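Local coordinates for hyaluronidase (Streptomyces koganeiensis, PDB 4UFQ) that degrades hyaluronan, cleaving its glycosidic chain, probably by a hyalurononglucosaminidase-type activity, and assembles as an elongated, strand-rich trimer, at the interface of chains A and B. Residues are numbered along the deposited sequence; one frame, centred on the assembly and turned at random. Chains: chain A/B, Hyaluronidase.

Contact 1: the interface of chains A and B. Residues chain A 174-178; chain B 167, 169-171.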
loop_
_atom_site.group_PDB
_atom_site.type_symbol
_atom_site.label_atom_id
_atom_site.label_comp_id
_atom_site.label_asym_id
_atom_site.label_seq_id
_atom_site.Cartn_x
_atom_site.Cartn_y
_atom_site.Cartn_z
ATOM N N SER A 174 12.031 15.995 18.252
ATOM C CA SER A 174 11.257 17.186 18.544
ATOM C C SER A 174 9.993 17.256 17.691
ATOM O O SER A 174 9.869 16.554 16.658
ATOM C CB SER A 174 12.104 18.430 18.328
ATOM O OG SER A 174 12.595 18.482 16.988
ATOM N N VAL A 175 9.052 18.085 18.127
ATOM C CA VAL A 175 7.785 18.310 17.446
ATOM C C VAL A 175 7.697 19.771 17.073
ATOM O O VAL A 175 7.617 20.647 17.960
ATOM C CB VAL A 175 6.571 17.983 18.332
ATOM C CG1 VAL A 175 5.237 18.258 17.584
ATOM C CG2 VAL A 175 6.640 16.542 18.820
ATOM N N ARG A 176 7.709 20.064 15.780
ATOM C CA ARG A 176 7.503 21.439 15.336
ATOM C C ARG A 176 6.037 21.690 15.063
ATOM O O ARG A 176 5.365 20.875 14.439
ATOM C CB ARG A 176 8.336 21.745 14.097
ATOM C CG ARG A 176 9.833 21.808 14.403
ATOM C CD ARG A 176 10.707 21.899 13.184
ATOM N NE ARG A 176 12.064 22.328 13.545
ATOM C CZ ARG A 176 12.971 22.818 12.719
ATOM N NH1 ARG A 176 12.734 22.868 11.417
ATOM N NH2 ARG A 176 14.146 23.216 13.189
ATOM N N ILE A 177 5.541 22.824 15.548
ATOM C CA ILE A 177 4.160 23.215 15.350
ATOM C C ILE A 177 4.184 24.574 14.678
ATOM O O ILE A 177 4.660 25.552 15.274
ATOM C CB ILE A 177 3.399 23.286 16.685
ATOM C CG1 ILE A 177 3.450 21.931 17.403
ATOM C CG2 ILE A 177 1.948 23.721 16.433
ATOM C CD1 ILE A 177 2.879 21.962 18.814
ATOM N N GLY A 178 3.699 24.675 13.434
ATOM C CA GLY A 178 3.669 25.940 12.724
ATOM C C GLY A 178 2.548 26.805 13.262
ATOM O O GLY A 178 1.651 26.293 13.935
ATOM N N ALA B 167 13.224 17.520 12.863
ATOM C CA ALA B 167 12.186 17.188 13.809
ATOM C C ALA B 167 11.621 15.804 13.485
ATOM O O ALA B 167 11.737 15.351 12.336
ATOM C CB ALA B 167 11.073 18.217 13.755
ATOM N N LEU B 169 8.392 15.262 13.974
ATOM C CA LEU B 169 7.029 15.590 13.559
ATOM C C LEU B 169 6.909 17.074 13.325
ATOM O O LEU B 169 7.318 17.877 14.194
ATOM C CB LEU B 169 6.039 15.137 14.636
ATOM C CG LEU B 169 4.569 15.442 14.381
ATOM C CD1 LEU B 169 4.069 14.756 13.105
ATOM C CD2 LEU B 169 3.710 15.004 15.558
ATOM N N LEU B 170 6.364 17.446 12.161
ATOM C CA LEU B 170 5.951 18.811 11.861
ATOM C C LEU B 170 4.452 18.817 11.620
ATOM O O LEU B 170 3.950 18.065 10.770
ATOM C CB LEU B 170 6.678 19.371 10.639
ATOM C CG LEU B 170 6.139 20.668 10.016
ATOM C CD1 LEU B 170 6.197 21.867 10.995
ATOM C CD2 LEU B 170 6.921 20.977 8.800
ATOM N N VAL B 171 3.752 19.695 12.334
ATOM C CA VAL B 171 2.322 19.896 12.081
ATOM C C VAL B 171 2.068 21.328 11.707
ATOM O O VAL B 171 2.341 22.253 12.472
ATOM C CB VAL B 171 1.389 19.495 13.256
ATOM C CG1 VAL B 171 1.372 17.974 13.415
ATOM C CG2 VAL B 171 1.770 20.200 14.540
#

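Contact 2: the interface of chains A and B. Residues chain A 30-32, 38-39; chain B 23, 25-28.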
loop_
_atom_site.group_PDB
_atom_site.type_symbol
_atom_site.label_atom_id
_atom_site.label_comp_id
_atom_site.label_asym_id
_atom_site.label_seq_id
_atom_site.Cartn_x
_atom_site.Cartn_y
_atom_site.Cartn_z
ATOM N N LEU A 30 -6.755 -14.541 -26.268
ATOM C CA LEU A 30 -7.789 -15.392 -25.701
ATOM C C LEU A 30 -8.947 -14.521 -25.277
ATOM O O LEU A 30 -8.861 -13.817 -24.258
ATOM C CB LEU A 30 -7.235 -16.183 -24.514
ATOM C CG LEU A 30 -6.020 -17.062 -24.848
ATOM C CD1 LEU A 30 -5.329 -17.513 -23.581
ATOM C CD2 LEU A 30 -6.432 -18.268 -25.679
ATOM N N LYS A 31 -10.013 -14.566 -26.066
ATOM C CA LYS A 31 -11.202 -13.765 -25.831
ATOM C C LYS A 31 -12.414 -14.657 -25.589
ATOM O O LYS A 31 -12.710 -15.551 -26.377
ATOM C CB LYS A 31 -11.458 -12.821 -27.007
ATOM C CG LYS A 31 -12.777 -12.060 -26.921
ATOM C CD LYS A 31 -12.950 -11.132 -28.104
ATOM C CE LYS A 31 -14.210 -10.294 -27.977
ATOM N NZ LYS A 31 -14.416 -9.405 -29.157
ATOM N N THR A 32 -13.106 -14.391 -24.490
ATOM C CA THR A 32 -14.309 -15.099 -24.092
ATOM C C THR A 32 -15.419 -14.083 -23.862
ATOM O O THR A 32 -15.190 -13.038 -23.248
ATOM C CB THR A 32 -14.078 -15.916 -22.788
ATOM O OG1 THR A 32 -13.275 -17.075 -23.071
ATOM C CG2 THR A 32 -15.398 -16.370 -22.158
ATOM N N HIS A 38 -14.909 -17.949 -17.136
ATOM C CA HIS A 38 -13.756 -17.050 -17.187
ATOM C C HIS A 38 -13.176 -17.101 -18.593
ATOM O O HIS A 38 -13.499 -18.012 -19.357
ATOM C CB HIS A 38 -12.650 -17.478 -16.216
ATOM C CG HIS A 38 -13.106 -17.707 -14.808
ATOM N ND1 HIS A 38 -13.790 -16.760 -14.077
ATOM C CD2 HIS A 38 -12.935 -18.767 -13.984
ATOM C CE1 HIS A 38 -14.046 -17.239 -12.871
ATOM N NE2 HIS A 38 -13.531 -18.451 -12.787
ATOM N N ALA A 39 -12.297 -16.166 -18.939
ATOM C CA ALA A 39 -11.622 -16.238 -20.237
ATOM C C ALA A 39 -10.440 -17.188 -20.171
ATOM O O ALA A 39 -10.141 -17.900 -21.149
ATOM C CB ALA A 39 -11.187 -14.866 -20.711
ATOM N N THR B 23 -14.492 -16.891 -28.388
ATOM C CA THR B 23 -15.402 -17.967 -28.037
ATOM C C THR B 23 -16.367 -17.605 -26.911
ATOM O O THR B 23 -16.220 -16.567 -26.262
ATOM C CB THR B 23 -14.576 -19.212 -27.635
ATOM O OG1 THR B 23 -15.449 -20.294 -27.290
ATOM C CG2 THR B 23 -13.647 -18.886 -26.451
ATOM N N LEU B 25 -17.016 -20.253 -24.769
ATOM C CA LEU B 25 -16.450 -21.141 -23.768
ATOM C C LEU B 25 -15.354 -20.383 -23.056
ATOM O O LEU B 25 -14.982 -19.286 -23.471
ATOM C CB LEU B 25 -15.823 -22.371 -24.423
ATOM C CG LEU B 25 -16.697 -23.179 -25.380
ATOM C CD1 LEU B 25 -15.917 -24.384 -25.869
ATOM C CD2 LEU B 25 -17.985 -23.592 -24.696
ATOM N N GLU B 26 -14.825 -20.967 -21.990
ATOM C CA GLU B 26 -13.573 -20.476 -21.452
ATOM C C GLU B 26 -12.503 -20.715 -22.509
ATOM O O GLU B 26 -12.327 -21.844 -22.972
ATOM C CB GLU B 26 -13.206 -21.183 -20.149
ATOM C CG GLU B 26 -11.814 -20.815 -19.635
ATOM C CD GLU B 26 -11.548 -21.346 -18.247
ATOM O OE1 GLU B 26 -11.790 -22.549 -18.016
ATOM O OE2 GLU B 26 -11.105 -20.554 -17.384
ATOM N N ALA B 27 -11.798 -19.656 -22.898
ATOM C CA ALA B 27 -10.850 -19.732 -24.004
ATOM C C ALA B 27 -9.627 -20.581 -23.666
ATOM O O ALA B 27 -9.066 -21.238 -24.547
ATOM C CB ALA B 27 -10.428 -18.331 -24.450
ATOM N N ALA B 28 -9.216 -20.589 -22.400
ATOM C CA ALA B 28 -8.058 -21.384 -22.004
ATOM C C ALA B 28 -8.155 -21.970 -20.593
ATOM O O ALA B 28 -8.550 -21.291 -19.647
ATOM C CB ALA B 28 -6.789 -20.569 -22.149
#

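Contact 1: the interface of chains A and B
A:Arg176 and the stretch B:Leu169 to B:Val171 join two chains edge to edge as a parallel beta-sheet, with strand 175-177 of chain A beside strand 169-172 of chain B. The protein belongs to the HylP-type hyaluronidases, elongated trimers known for a triple-stranded beta-helix. A:Arg176 uses both its backbone groups: its N gives a hydrogen bond to B:Leu169 O at 2.7 Å, almost along the C=O axis (165°), and its O accepts one from B:Val171 N at 2.9 Å. The register continues where A:Gly178 N bonds to B:Val171 O at 2.9 Å; at the other end B:Leu169 N to A:Ser174 O, 3.3 Å, is weak.

On one face, A:Ile177 and B:Val171 lie alongside each other, pointing the same way, and CG1 of the isoleucine meets CG2 of the valine at 3.7 Å. CG2 of B:Val171 lies between its backbone N and carbonyl carbon, since CG1 of the same valine is anti to the carbonyl carbon (chi1 -70°). Beta-branched residues suit an extended strand and offer methyls close to the backbone. A:Val175 and B:Leu169 are paired likewise, more loosely, CG1 to CD2 at 4.1 Å.

On the opposite face A:Arg176 packs against B:Leu170 and B:Ala167. Its chain runs extended from CG to NE, and the aliphatic part does the touching: CB rests against B:Leu170 CD1 at 3.8 Å, while CD lies 3.7 Å from B:Ala167 CB. Leucine suits its place by offering a branched apolar tip to this stem, and the small alanine probably lets the stem lie close against chain B. Farther out, A:Ser174 turns its hydroxyl OG toward the same alanine, a van der Waals approach.

Contact 2: the interface of chains A and B
A:Thr32 reaches across to chain B with its hydroxyl, OG1, which donates a hydrogen bond to B:Leu25 O at 2.8 Å. The bond lies in the carbonyl plane and meets the C=O at 146°. OG1 stands anti to its own carbonyl carbon (chi1 -74°), an orientation that also brings it near B:Ala27 N, a weak bond at 3.0 Å. Threonine suits this place because one short-armed hydroxyl can both donate to a carbonyl and accept from an N-H, while the methyl CG2 packs beside the same carbonyl. An alanine here would probably leave the carbonyl of B:Leu25 without its cross-chain donor and the turn less firmly held.

A parallel bridge pairs A:Thr32 with B:Thr23, whose N bonds to A:Lys31 O at 3.0 Å. The hydroxyl of B:Thr23 instead serves its own chain: OG1, anti to the backbone N, accepts a bond from B:Leu25 N at 3.0 Å and so helps position the residue that A:Thr32 grips.

A:Leu30 lies beside the end of the turn and the start of strand 28-32 of chain B, its CB facing B:Ala27 CB and its CD1 meeting B:Ala28 CB at 3.7 Å. The alanines' small methyls suit close packing against the leucine. B:Ala28 N bonds to A:Ala39 O at 3.1 Å. B:Glu26 runs extended past the backbone of A:His38, and its carboxylate OE2 reaches the CB of that histidine at 3.6 Å. The ring's nitrogens point away from the carboxylate, NE2 being 5.6 Å from OE2, so any electrostatic effect is probably weak. These contacts tie the end of strand 18-23 and the following turn of chain B to strand 28-32 and the segment before strand 40-44 of chain A, probably helping to hold the trimer together.

Contact 1 and contact 2 lie about 57 Å apart, measured between the centres of their C-alpha atoms, and share no residues. Contact 2 gathers elements from the early part of the sequence, strands 18-23 and 28-32, the loops beside them and the segment just before strand 40-44; contact 1 uses strands 169-172 and 175-177, much later in the chain. The same two subunits therefore meet at widely separated levels of an elongated particle. Each contact includes parallel strand pairing between chains, and contact 2 adds bonding by a side-chain hydroxyl. With three copies in the assembly, such distant attachments probably help keep the subunits aligned along their length.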